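Local coordinates for protein alkaline serine protease AL20 (Nesterenkonia abyssinica, PDB 3CP7) that probably cleaves peptide bonds as a secreted, thermostable, trypsin-like serine protease suited to alkaline conditions, at residues 11-16 with 59-64; 22-27 with 128-133; 89-94 with 186-191; 134-137 with 141-144. One frame throughout, in Å; residues are numbered along the deposited sequence.

Contact 1. Residues 11-16 with 59-64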
loop_
_atom_site.group_PDB
_atom_site.type_symbol
_atom_site.label_atom_id
_atom_site.label_comp_id
_atom_site.label_asym_id
_atom_site.label_seq_id
_atom_site.Cartn_x
_atom_site.Cartn_y
_atom_site.Cartn_z
ATOM N N LYS A 11 15.656 14.928 -7.561
ATOM C CA LYS A 11 16.492 14.176 -6.634
ATOM C C LYS A 11 15.678 13.908 -5.368
ATOM O O LYS A 11 14.822 14.727 -4.998
ATOM C CB LYS A 11 17.762 14.970 -6.320
ATOM C CG LYS A 11 18.764 14.257 -5.423
ATOM C CD LYS A 11 19.984 15.123 -5.231
ATOM C CE LYS A 11 21.003 14.483 -4.311
ATOM N NZ LYS A 11 21.788 13.399 -4.949
ATOM N N VAL A 12 15.928 12.763 -4.728
ATOM C CA VAL A 12 15.238 12.383 -3.498
ATOM C C VAL A 12 16.263 12.298 -2.362
ATOM O O VAL A 12 17.371 11.791 -2.564
ATOM C CB VAL A 12 14.529 11.015 -3.670
ATOM C CG1 VAL A 12 14.065 10.469 -2.341
ATOM C CG2 VAL A 12 13.339 11.137 -4.613
ATOM N N PHE A 13 15.891 12.820 -1.194
ATOM C CA PHE A 13 16.650 12.622 0.039
ATOM C C PHE A 13 15.745 11.893 1.015
ATOM O O PHE A 13 14.548 12.160 1.082
ATOM C CB PHE A 13 17.061 13.964 0.658
ATOM C CG PHE A 13 17.909 14.826 -0.235
ATOM C CD1 PHE A 13 17.320 15.626 -1.212
ATOM C CD2 PHE A 13 19.290 14.855 -0.087
ATOM C CE1 PHE A 13 18.097 16.424 -2.032
ATOM C CE2 PHE A 13 20.079 15.660 -0.909
ATOM C CZ PHE A 13 19.477 16.451 -1.869
ATOM N N PHE A 14 16.310 10.964 1.773
ATOM C CA PHE A 14 15.548 10.311 2.841
ATOM C C PHE A 14 16.479 9.758 3.908
ATOM O O PHE A 14 17.690 9.694 3.703
ATOM C CB PHE A 14 14.613 9.219 2.279
ATOM C CG PHE A 14 15.325 8.003 1.727
ATOM C CD1 PHE A 14 15.510 6.875 2.520
ATOM C CD2 PHE A 14 15.775 7.978 0.416
ATOM C CE1 PHE A 14 16.153 5.750 2.018
ATOM C CE2 PHE A 14 16.418 6.851 -0.092
ATOM C CZ PHE A 14 16.603 5.737 0.708
ATOM N N SER A 15 15.902 9.363 5.037
ATOM C CA SER A 15 16.684 8.784 6.129
ATOM C C SER A 15 16.062 7.486 6.617
ATOM O O SER A 15 14.861 7.274 6.486
ATOM C CB SER A 15 16.789 9.770 7.294
ATOM O OG SER A 15 17.444 10.956 6.888
ATOM N N THR A 16 16.904 6.613 7.164
ATOM C CA THR A 16 16.457 5.397 7.838
ATOM C C THR A 16 17.255 5.276 9.134
ATOM O O THR A 16 18.041 6.158 9.460
ATOM C CB THR A 16 16.695 4.129 6.982
ATOM O OG1 THR A 16 18.098 3.843 6.940
ATOM C CG2 THR A 16 16.167 4.309 5.559
ATOM N N PRO A 59 12.579 18.851 -7.386
ATOM C CA PRO A 59 12.457 18.905 -8.847
ATOM C C PRO A 59 13.587 19.706 -9.481
ATOM O O PRO A 59 13.957 20.772 -8.972
ATOM C CB PRO A 59 11.120 19.627 -9.083
ATOM C CG PRO A 59 10.441 19.692 -7.776
ATOM C CD PRO A 59 11.419 19.428 -6.686
ATOM N N ALA A 60 14.134 19.200 -10.580
ATOM C CA ALA A 60 15.154 19.927 -11.350
ATOM C C ALA A 60 16.400 20.274 -10.528
ATOM O O ALA A 60 17.090 21.259 -10.817
ATOM C CB ALA A 60 14.549 21.203 -11.995
ATOM N N TYR A 61 16.698 19.456 -9.522
ATOM C CA TYR A 61 17.922 19.612 -8.730
ATOM C C TYR A 61 19.139 19.751 -9.650
ATOM O O TYR A 61 19.262 19.029 -10.646
ATOM C CB TYR A 61 18.092 18.394 -7.822
ATOM C CG TYR A 61 19.167 18.540 -6.767
ATOM C CD1 TYR A 61 20.488 18.217 -7.049
ATOM C CD2 TYR A 61 18.851 18.964 -5.481
ATOM C CE1 TYR A 61 21.485 18.354 -6.086
ATOM C CE2 TYR A 61 19.834 19.091 -4.502
ATOM C CZ TYR A 61 21.148 18.774 -4.820
ATOM O OH TYR A 61 22.123 18.903 -3.849
ATOM N N ASP A 62 20.030 20.688 -9.318
ATOM C CA ASP A 62 21.225 20.967 -10.117
ATOM C C ASP A 62 22.231 21.670 -9.221
ATOM O O ASP A 62 22.151 22.889 -9.042
ATOM C CB ASP A 62 20.864 21.856 -11.316
ATOM C CG ASP A 62 22.058 22.169 -12.209
ATOM O OD1 ASP A 62 23.195 21.774 -11.889
ATOM O OD2 ASP A 62 21.845 22.822 -13.254
ATOM N N TYR A 63 23.154 20.905 -8.634
ATOM C CA TYR A 63 24.069 21.437 -7.604
ATOM C C TYR A 63 23.298 22.225 -6.538
ATOM O O TYR A 63 23.688 23.337 -6.143
ATOM C CB TYR A 63 25.204 22.268 -8.241
ATOM C CG TYR A 63 26.215 21.394 -8.949
ATOM C CD1 TYR A 63 26.010 20.979 -10.263
ATOM C CD2 TYR A 63 27.369 20.952 -8.295
ATOM C CE1 TYR A 63 26.923 20.157 -10.919
ATOM C CE2 TYR A 63 28.294 20.126 -8.942
ATOM C CZ TYR A 63 28.063 19.729 -10.248
ATOM O OH TYR A 63 28.964 18.912 -10.887
ATOM N N GLY A 64 22.196 21.631 -6.080
ATOM C CA GLY A 64 21.309 22.257 -5.109
ATOM C C GLY A 64 19.890 22.327 -5.637
ATOM O O GLY A 64 19.636 22.084 -6.819
#
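Lys11 lays its aliphatic chain over one face of the Tyr61 ring, on the outer side of the N-terminal antiparallel barrel of this trypsin-like fold. Lys11 and Phe13 belong to strand 9-16; Tyr61 sits in the loop that leaves strand 55-59. With CG turned anti to the backbone nitrogen (chi1 -177°) and an extended chain up to CE, the lysine brings CD above the middle of the ring, 3.6 Å from the centroid of Tyr61, a well-centred CH-pi contact. Nearer the backbone, Lys11 CB meets Tyr61 CB at 3.8 Å. The bend comes only at chi4 (76°), where NZ turns off to hydrogen-bond Gly138 O; at 5.6 Å from the Tyr61 centroid NZ adds at most a weak cation-pi attraction. A long flexible lysine suits this place because its methylenes pack on the ring while the ammonium still finds a carbonyl. Tyr61 OH has its own partner, Gln139 OE1. A leucine in place of Tyr61 would probably deprive the Lys11 methylenes of their flat platform and leave Gln139 OE1 without its phenol mate. Gly64 N lies over the other face of the Tyr61 ring, near its rim. The Phe13 side chain crosses Tyr61 at about a right angle, the ring planes at 59°, neither stacked nor edge-to-face, and Phe13 CZ touches Tyr61 CE2 at 3.7 Å.

Contact 2. Residues 22-27 with 128-133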
loop_
_atom_site.group_PDB
_atom_site.type_symbol
_atom_site.label_atom_id
_atom_site.label_comp_id
_atom_site.label_asym_id
_atom_site.label_seq_id
_atom_site.Cartn_x
_atom_site.Cartn_y
_atom_site.Cartn_z
ATOM N N VAL A 22 20.106 8.872 -0.641
ATOM C CA VAL A 22 19.619 9.636 -1.778
ATOM C C VAL A 22 19.078 8.699 -2.869
ATOM O O VAL A 22 19.491 7.547 -2.990
ATOM C CB VAL A 22 20.716 10.603 -2.312
ATOM C CG1 VAL A 22 21.935 9.844 -2.823
ATOM C CG2 VAL A 22 20.170 11.530 -3.339
ATOM N N CYS A 23 18.118 9.205 -3.632
ATOM C CA CYS A 23 17.483 8.451 -4.717
ATOM C C CYS A 23 17.077 9.462 -5.792
ATOM O O CYS A 23 17.533 10.621 -5.778
ATOM C CB CYS A 23 16.270 7.655 -4.197
ATOM S SG CYS A 23 16.586 5.908 -3.780
ATOM N N SER A 24 16.223 9.031 -6.718
ATOM C CA SER A 24 15.688 9.904 -7.755
ATOM C C SER A 24 14.197 9.602 -7.872
ATOM O O SER A 24 13.715 8.590 -7.358
ATOM C CB SER A 24 16.405 9.626 -9.075
ATOM O OG SER A 24 17.813 9.828 -8.962
ATOM N N ALA A 25 13.464 10.483 -8.548
ATOM C CA ALA A 25 12.036 10.277 -8.770
ATOM C C ALA A 25 11.556 11.167 -9.903
ATOM O O ALA A 25 12.321 11.962 -10.452
ATOM C CB ALA A 25 11.246 10.563 -7.498
ATOM N N ASN A 26 10.271 11.056 -10.229
ATOM C CA ASN A 26 9.723 11.784 -11.356
ATOM C C ASN A 26 8.255 12.100 -11.156
ATOM O O ASN A 26 7.491 11.221 -10.800
ATOM C CB ASN A 26 9.912 10.956 -12.632
ATOM C CG ASN A 26 9.513 11.715 -13.891
ATOM O OD1 ASN A 26 10.049 12.789 -14.176
ATOM N ND2 ASN A 26 8.571 11.154 -14.652
ATOM N N ILE A 27 7.864 13.350 -11.414
ATOM C CA ILE A 27 6.451 13.729 -11.346
ATOM C C ILE A 27 5.684 13.082 -12.495
ATOM O O ILE A 27 5.998 13.310 -13.668
ATOM C CB ILE A 27 6.229 15.265 -11.409
ATOM C CG1 ILE A 27 7.047 15.982 -10.332
ATOM C CG2 ILE A 27 4.737 15.587 -11.268
ATOM C CD1 ILE A 27 7.041 17.516 -10.472
ATOM N N TYR A 128 16.836 8.132 -16.518
ATOM C CA TYR A 128 17.437 9.320 -15.916
ATOM C C TYR A 128 17.589 9.154 -14.422
ATOM O O TYR A 128 16.825 8.421 -13.791
ATOM C CB TYR A 128 16.587 10.566 -16.230
ATOM C CG TYR A 128 16.624 10.881 -17.699
ATOM C CD1 TYR A 128 15.763 10.242 -18.585
ATOM C CD2 TYR A 128 17.545 11.794 -18.210
ATOM C CE1 TYR A 128 15.816 10.497 -19.953
ATOM C CE2 TYR A 128 17.602 12.061 -19.581
ATOM C CZ TYR A 128 16.748 11.398 -20.435
ATOM O OH TYR A 128 16.778 11.643 -21.787
ATOM N N GLY A 129 18.558 9.849 -13.845
ATOM C CA GLY A 129 18.676 9.858 -12.399
ATOM C C GLY A 129 19.790 10.745 -11.912
ATOM O O GLY A 129 20.486 11.389 -12.719
ATOM N N TYR A 130 19.950 10.766 -10.592
ATOM C CA TYR A 130 20.980 11.530 -9.907
ATOM C C TYR A 130 21.982 10.590 -9.229
ATOM O O TYR A 130 22.002 10.481 -7.999
ATOM C CB TYR A 130 20.346 12.472 -8.891
ATOM C CG TYR A 130 19.656 13.651 -9.534
ATOM C CD1 TYR A 130 18.341 13.552 -10.006
ATOM C CD2 TYR A 130 20.328 14.859 -9.698
ATOM C CE1 TYR A 130 17.709 14.626 -10.607
ATOM C CE2 TYR A 130 19.705 15.946 -10.304
ATOM C CZ TYR A 130 18.392 15.826 -10.747
ATOM O OH TYR A 130 17.760 16.894 -11.340
ATOM N N PRO A 131 22.838 9.938 -10.031
ATOM C CA PRO A 131 23.806 9.017 -9.425
ATOM C C PRO A 131 24.747 9.785 -8.496
ATOM O O PRO A 131 25.143 10.917 -8.806
ATOM C CB PRO A 131 24.563 8.452 -10.632
ATOM C CG PRO A 131 24.386 9.479 -11.708
ATOM C CD PRO A 131 23.001 10.030 -11.494
ATOM N N ALA A 132 25.089 9.175 -7.364
ATOM C CA ALA A 132 25.814 9.871 -6.308
ATOM C C ALA A 132 27.144 9.226 -5.929
ATOM O O ALA A 132 27.922 9.818 -5.186
ATOM C CB ALA A 132 24.921 10.048 -5.075
ATOM N N ALA A 133 27.403 8.026 -6.430
ATOM C CA ALA A 133 28.690 7.370 -6.177
ATOM C C ALA A 133 29.637 7.581 -7.351
ATOM O O ALA A 133 29.201 7.695 -8.496
ATOM C CB ALA A 133 28.483 5.890 -5.911
#
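Ser24 and Tyr130 meet across the seam between the two halves of the trypsin-like fold, the N-terminal barrel holding strand 19-27 and the C-terminal sheet holding strand 124-129. Residues 22-24 and 129-132 run in nearly opposite directions where they touch, 164° apart, yet a serine hydroxyl, not sheet pairing, joins them. Ser24 OG stands anti to its own carbonyl carbon (chi1 -59°) and thereby faces segment 128-133, where it accepts the backbone N-H of Tyr130 at 2.8 Å from Tyr130 N, a fairly straight bond with an N-H...OG angle of 158°. The same hydroxyl bonds to Gly167 O, a carbonyl that can only accept, so Ser24 OG is used both ways; a small side chain that both gives and takes suits this buried place. Gly129 passes close by, its CA 3.5 Å from Ser24 OG; a CB on that residue would come within 3.4 Å of Ser24 OG, so glycine probably keeps this approach uncrowded.

The Tyr130 ring is turned edge-on to the serine, with Ser24 OG close to the ring plane and 3.9 Å from Tyr130 CD1, while the phenol end runs on to hydrogen-bond Tyr61 O. Cys23, beside Ser24, turns the other way and is tied to Cys42 by a disulfide. Farther along, the seam becomes apolar. Val22 holds CG1 between its backbone nitrogen and carbonyl carbon, and this methyl meets Ala132 CB at 3.7 Å.

Contact 3. Residues 89-94 with 186-191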
loop_
_atom_site.group_PDB
_atom_site.type_symbol
_atom_site.label_atom_id
_atom_site.label_comp_id
_atom_site.label_asym_id
_atom_site.label_seq_id
_atom_site.Cartn_x
_atom_site.Cartn_y
_atom_site.Cartn_z
ATOM N N GLU A 89 10.632 -7.865 -8.566
ATOM C CA GLU A 89 9.668 -7.722 -9.665
ATOM C C GLU A 89 8.728 -6.540 -9.446
ATOM O O GLU A 89 8.104 -6.061 -10.394
ATOM C CB GLU A 89 8.850 -8.997 -9.893
ATOM C CG GLU A 89 9.653 -10.143 -10.492
ATOM C CD GLU A 89 8.798 -11.290 -10.987
ATOM O OE1 GLU A 89 7.662 -11.467 -10.493
ATOM O OE2 GLU A 89 9.286 -12.014 -11.885
ATOM N N HIS A 90 8.628 -6.082 -8.194
ATOM C CA HIS A 90 7.720 -4.984 -7.854
ATOM C C HIS A 90 8.424 -3.876 -7.097
ATOM O O HIS A 90 7.833 -3.240 -6.227
ATOM C CB HIS A 90 6.492 -5.513 -7.100
ATOM C CG HIS A 90 5.743 -6.540 -7.885
ATOM N ND1 HIS A 90 4.841 -6.204 -8.871
ATOM C CD2 HIS A 90 5.818 -7.891 -7.888
ATOM C CE1 HIS A 90 4.366 -7.306 -9.424
ATOM N NE2 HIS A 90 4.956 -8.342 -8.859
ATOM N N ASP A 91 9.676 -3.601 -7.457
ATOM C CA ASP A 91 10.412 -2.523 -6.805
ATOM C C ASP A 91 10.044 -1.181 -7.433
ATOM O O ASP A 91 10.886 -0.512 -8.035
ATOM C CB ASP A 91 11.930 -2.736 -6.868
ATOM C CG ASP A 91 12.698 -1.717 -6.044
ATOM O OD1 ASP A 91 13.915 -1.544 -6.273
ATOM O OD2 ASP A 91 12.090 -1.081 -5.158
ATOM N N TYR A 92 8.770 -0.817 -7.313
ATOM C CA TYR A 92 8.269 0.489 -7.733
ATOM C C TYR A 92 7.366 1.018 -6.620
ATOM O O TYR A 92 6.883 0.262 -5.763
ATOM C CB TYR A 92 7.505 0.410 -9.068
ATOM C CG TYR A 92 6.473 -0.686 -9.097
ATOM C CD1 TYR A 92 6.719 -1.885 -9.777
ATOM C CD2 TYR A 92 5.257 -0.559 -8.420
ATOM C CE1 TYR A 92 5.784 -2.914 -9.783
ATOM C CE2 TYR A 92 4.324 -1.583 -8.411
ATOM C CZ TYR A 92 4.590 -2.768 -9.094
ATOM O OH TYR A 92 3.670 -3.793 -9.084
ATOM N N ALA A 93 7.139 2.327 -6.642
ATOM C CA ALA A 93 6.373 2.979 -5.594
ATOM C C ALA A 93 6.039 4.382 -6.022
ATOM O O ALA A 93 6.553 4.882 -7.016
ATOM C CB ALA A 93 7.167 3.003 -4.291
ATOM N N PHE A 94 5.171 5.014 -5.246
ATOM C CA PHE A 94 4.787 6.391 -5.504
ATOM C C PHE A 94 4.819 7.143 -4.201
ATOM O O PHE A 94 4.460 6.585 -3.158
ATOM C CB PHE A 94 3.384 6.428 -6.129
ATOM C CG PHE A 94 3.302 5.675 -7.423
ATOM C CD1 PHE A 94 3.636 6.305 -8.621
ATOM C CD2 PHE A 94 2.977 4.318 -7.440
ATOM C CE1 PHE A 94 3.616 5.612 -9.819
ATOM C CE2 PHE A 94 2.963 3.620 -8.629
ATOM C CZ PHE A 94 3.303 4.252 -9.820
ATOM N N THR A 186 11.337 2.204 -13.724
ATOM C CA THR A 186 12.097 2.987 -12.789
ATOM C C THR A 186 13.462 2.283 -12.628
ATOM O O THR A 186 13.538 1.047 -12.753
ATOM C CB THR A 186 11.183 2.995 -11.543
ATOM O OG1 THR A 186 10.489 4.242 -11.312
ATOM C CG2 THR A 186 11.513 2.022 -10.381
ATOM N N ASN A 187 14.534 3.047 -12.404
ATOM C CA ASN A 187 15.818 2.433 -12.048
ATOM C C ASN A 187 15.675 1.692 -10.736
ATOM O O ASN A 187 15.292 2.297 -9.739
ATOM C CB ASN A 187 16.920 3.481 -11.871
ATOM C CG ASN A 187 17.183 4.285 -13.135
ATOM O OD1 ASN A 187 17.157 3.755 -14.252
ATOM N ND2 ASN A 187 17.438 5.584 -12.962
ATOM N N SER A 188 16.004 0.404 -10.714
ATOM C CA SER A 188 15.838 -0.382 -9.496
ATOM C C SER A 188 17.116 -1.013 -8.931
ATOM O O SER A 188 17.415 -0.826 -7.748
ATOM C CB SER A 188 14.742 -1.433 -9.694
ATOM O OG SER A 188 14.749 -2.405 -8.660
ATOM N N TYR A 189 17.869 -1.743 -9.753
ATOM C CA TYR A 189 19.019 -2.463 -9.231
ATOM C C TYR A 189 19.947 -2.908 -10.340
ATOM O O TYR A 189 19.583 -2.878 -11.515
ATOM C CB TYR A 189 18.547 -3.686 -8.418
ATOM C CG TYR A 189 17.988 -4.808 -9.259
ATOM C CD1 TYR A 189 16.632 -4.875 -9.564
ATOM C CD2 TYR A 189 18.820 -5.823 -9.738
ATOM C CE1 TYR A 189 16.112 -5.908 -10.343
ATOM C CE2 TYR A 189 18.326 -6.852 -10.523
ATOM C CZ TYR A 189 16.962 -6.904 -10.807
ATOM O OH TYR A 189 16.436 -7.918 -11.588
ATOM N N GLY A 190 21.159 -3.304 -9.949
ATOM C CA GLY A 190 22.036 -4.076 -10.831
ATOM C C GLY A 190 22.446 -5.365 -10.143
ATOM O O GLY A 190 22.063 -5.622 -8.988
ATOM N N TYR A 191 23.216 -6.179 -10.865
ATOM C CA TYR A 191 23.833 -7.359 -10.277
ATOM C C TYR A 191 25.324 -7.138 -10.131
ATOM O O TYR A 191 25.959 -6.545 -11.001
ATOM C CB TYR A 191 23.611 -8.587 -11.159
ATOM C CG TYR A 191 22.175 -9.024 -11.280
ATOM C CD1 TYR A 191 21.493 -9.564 -10.199
ATOM C CD2 TYR A 191 21.515 -8.945 -12.505
ATOM C CE1 TYR A 191 20.160 -9.978 -10.322
ATOM C CE2 TYR A 191 20.190 -9.357 -12.640
ATOM C CZ TYR A 191 19.512 -9.864 -11.539
ATOM O OH TYR A 191 18.201 -10.279 -11.652
#
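Asp91 OD1 receives the hydroxyl proton of Ser188 on its anti side, and the same oxygen also hydrogen-bonds His41 ND1. The Ser188 OG to Asp91 OD1 distance is a short 2.7 Å, and the donor lies 17° out of the carboxylate plane. Two partners thus grip one oxygen, which, together with the bonding at OD2, probably limits how far the carboxylate can rotate. Both side chains are set for this meeting: Asp91 puts CG anti to its backbone nitrogen (chi1 -173°), and Ser188 does the same with OG; so placed, Ser188 OG meets the carboxylate directly. Ser188 CB follows OG in and lies 3.5 Å from Asp91 OD1.

Asp91, with His41 and Ser169, has the geometry of the charge-relay triad of trypsin-like proteases, lying between the two halves of the fold, and is probably its aspartate. Ser188 would then be a second-shell residue, probably holding the aspartate as the equivalent serine does in chymotrypsin. A serine suits the task, being short enough to fit in a buried place and able to donate a proton. It also sits in a classic beta bulge, where Ser188 and Tyr189 together face Phe199.

In the backbone, Asp91 is the centre of an inverse gamma turn, closed by a weak bond from Tyr92 N to His90 O. This kink leaves Asp91 O facing the methyl Thr186 CG2, 3.5 Å away. Beside the turn, His90 ND1 and Tyr92 OH share a hydrogen bond of 2.7 Å, and His90 O lies over the centre of the Tyr92 ring.

Contact 4. Residues 134-137 with 141-144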
loop_
_atom_site.group_PDB
_atom_site.type_symbol
_atom_site.label_atom_id
_atom_site.label_comp_id
_atom_site.label_asym_id
_atom_site.label_seq_id
_atom_site.Cartn_x
_atom_site.Cartn_y
_atom_site.Cartn_z
ATOM N N ALA A 134 30.938 7.629 -7.057
ATOM C CA ALA A 134 31.976 7.821 -8.079
ATOM C C ALA A 134 31.740 6.976 -9.340
ATOM O O ALA A 134 31.412 5.789 -9.233
ATOM C CB ALA A 134 33.360 7.511 -7.486
ATOM N N PRO A 135 31.933 7.563 -10.538
ATOM C CA PRO A 135 32.460 8.888 -10.882
ATOM C C PRO A 135 31.378 9.970 -10.977
ATOM O O PRO A 135 31.496 10.908 -11.788
ATOM C CB PRO A 135 33.054 8.646 -12.263
ATOM C CG PRO A 135 32.100 7.666 -12.885
ATOM C CD PRO A 135 31.583 6.802 -11.756
ATOM N N PHE A 136 30.318 9.816 -10.187
ATOM C CA PHE A 136 29.261 10.813 -10.125
ATOM C C PHE A 136 29.263 11.461 -8.747
ATOM O O PHE A 136 29.846 10.924 -7.807
ATOM C CB PHE A 136 27.912 10.176 -10.468
ATOM C CG PHE A 136 27.879 9.524 -11.832
ATOM C CD1 PHE A 136 27.819 10.294 -12.987
ATOM C CD2 PHE A 136 27.922 8.136 -11.962
ATOM C CE1 PHE A 136 27.792 9.695 -14.243
ATOM C CE2 PHE A 136 27.897 7.532 -13.213
ATOM C CZ PHE A 136 27.823 8.311 -14.355
ATOM N N ASN A 137 28.637 12.629 -8.632
ATOM C CA ASN A 137 28.708 13.397 -7.394
ATOM C C ASN A 137 27.348 13.699 -6.783
ATOM O O ASN A 137 27.255 14.406 -5.784
ATOM C CB ASN A 137 29.525 14.684 -7.594
ATOM C CG ASN A 137 28.902 15.632 -8.608
ATOM O OD1 ASN A 137 27.735 15.492 -8.980
ATOM N ND2 ASN A 137 29.685 16.604 -9.072
ATOM N N LEU A 141 21.991 15.599 -13.244
ATOM C CA LEU A 141 21.096 14.682 -13.926
ATOM C C LEU A 141 21.883 13.942 -15.000
ATOM O O LEU A 141 22.495 14.563 -15.876
ATOM C CB LEU A 141 19.937 15.452 -14.547
ATOM C CG LEU A 141 18.897 14.617 -15.291
ATOM C CD1 LEU A 141 18.087 13.757 -14.316
ATOM C CD2 LEU A 141 17.985 15.546 -16.087
ATOM N N HIS A 142 21.891 12.617 -14.906
ATOM C CA HIS A 142 22.522 11.781 -15.910
ATOM C C HIS A 142 21.512 10.875 -16.593
ATOM O O HIS A 142 20.384 10.702 -16.111
ATOM C CB HIS A 142 23.668 10.976 -15.290
ATOM C CG HIS A 142 24.858 11.817 -14.967
ATOM N ND1 HIS A 142 25.863 12.058 -15.879
ATOM C CD2 HIS A 142 25.178 12.520 -13.856
ATOM C CE1 HIS A 142 26.764 12.854 -15.332
ATOM N NE2 HIS A 142 26.373 13.151 -14.107
ATOM N N SER A 143 21.912 10.300 -17.718
ATOM C CA SER A 143 21.019 9.464 -18.508
ATOM C C SER A 143 21.704 8.224 -19.054
ATOM O O SER A 143 22.941 8.184 -19.182
ATOM C CB SER A 143 20.422 10.265 -19.667
ATOM O OG SER A 143 21.417 10.565 -20.633
ATOM N N CYS A 144 20.877 7.243 -19.397
ATOM C CA CYS A 144 21.292 6.028 -20.096
ATOM C C CYS A 144 20.248 5.774 -21.160
ATOM O O CYS A 144 19.096 6.177 -21.010
ATOM C CB CYS A 144 21.344 4.837 -19.140
ATOM S SG CYS A 144 22.529 5.019 -17.814
HETATM O O HOH W 1 27.577 13.596 -11.113
#
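A beta-hairpin connection, the long loop between the neighbouring antiparallel strands 124-129 and 142-150, folds back on the start of strand 142-150, where Phe136 meets His142. The two rings make a T-shaped (edge-to-face) pair, with centroids 4.5 Å apart and planes at 63°. Phe136 supplies the edge: its CD1 comes to 3.4 Å from His142 NE2, and its CE1, placed over the middle of the imidazole, lies 3.5 Å from His142 ND1. In both residues CG is anti to the carbonyl carbon (chi1 -58° for Phe136), which swings the rings toward each other from the loop and the strand. Pro131 touches both side chains. A water also spans the segments, accepting from Asn137 N at 2.9 Å and lying a longer 3.3 Å from His142 NE2. A histidine thus offers a flat face to the phenylalanine and a nitrogen to the water. With an alanine in place of His142, the edge of Phe136 would probably lose its aromatic seat and the water its link to strand 142-150. Because the slightly positive C-H edge of Phe136 points at the pi cloud of the imidazole, the pairing would probably favour a neutral His142 over a protonated one.

Contacts 1 and 2 lie side by side, centres 8 Å apart, on the adjacent strands 9-16 and 19-27 of the N-terminal barrel. Contact 2 crosses from there to strand 124-129 of the C-terminal sheet, whose neighbour, strand 142-150, carries contact 4 about 9 Å away between centres. Contact 3 makes a second crossing, from the turn just before strand 93-97 to strand 183-191, with its centre about 12 Å from that of contact 2. Along the chain, contact 2 interleaves with both contacts 1 and 3; contacts 2 and 3 each bridge the two halves, around the probable active site. Contacts 1 and 4 are more peripheral; Tyr63 OH and Asn137 ND2 connect their loops.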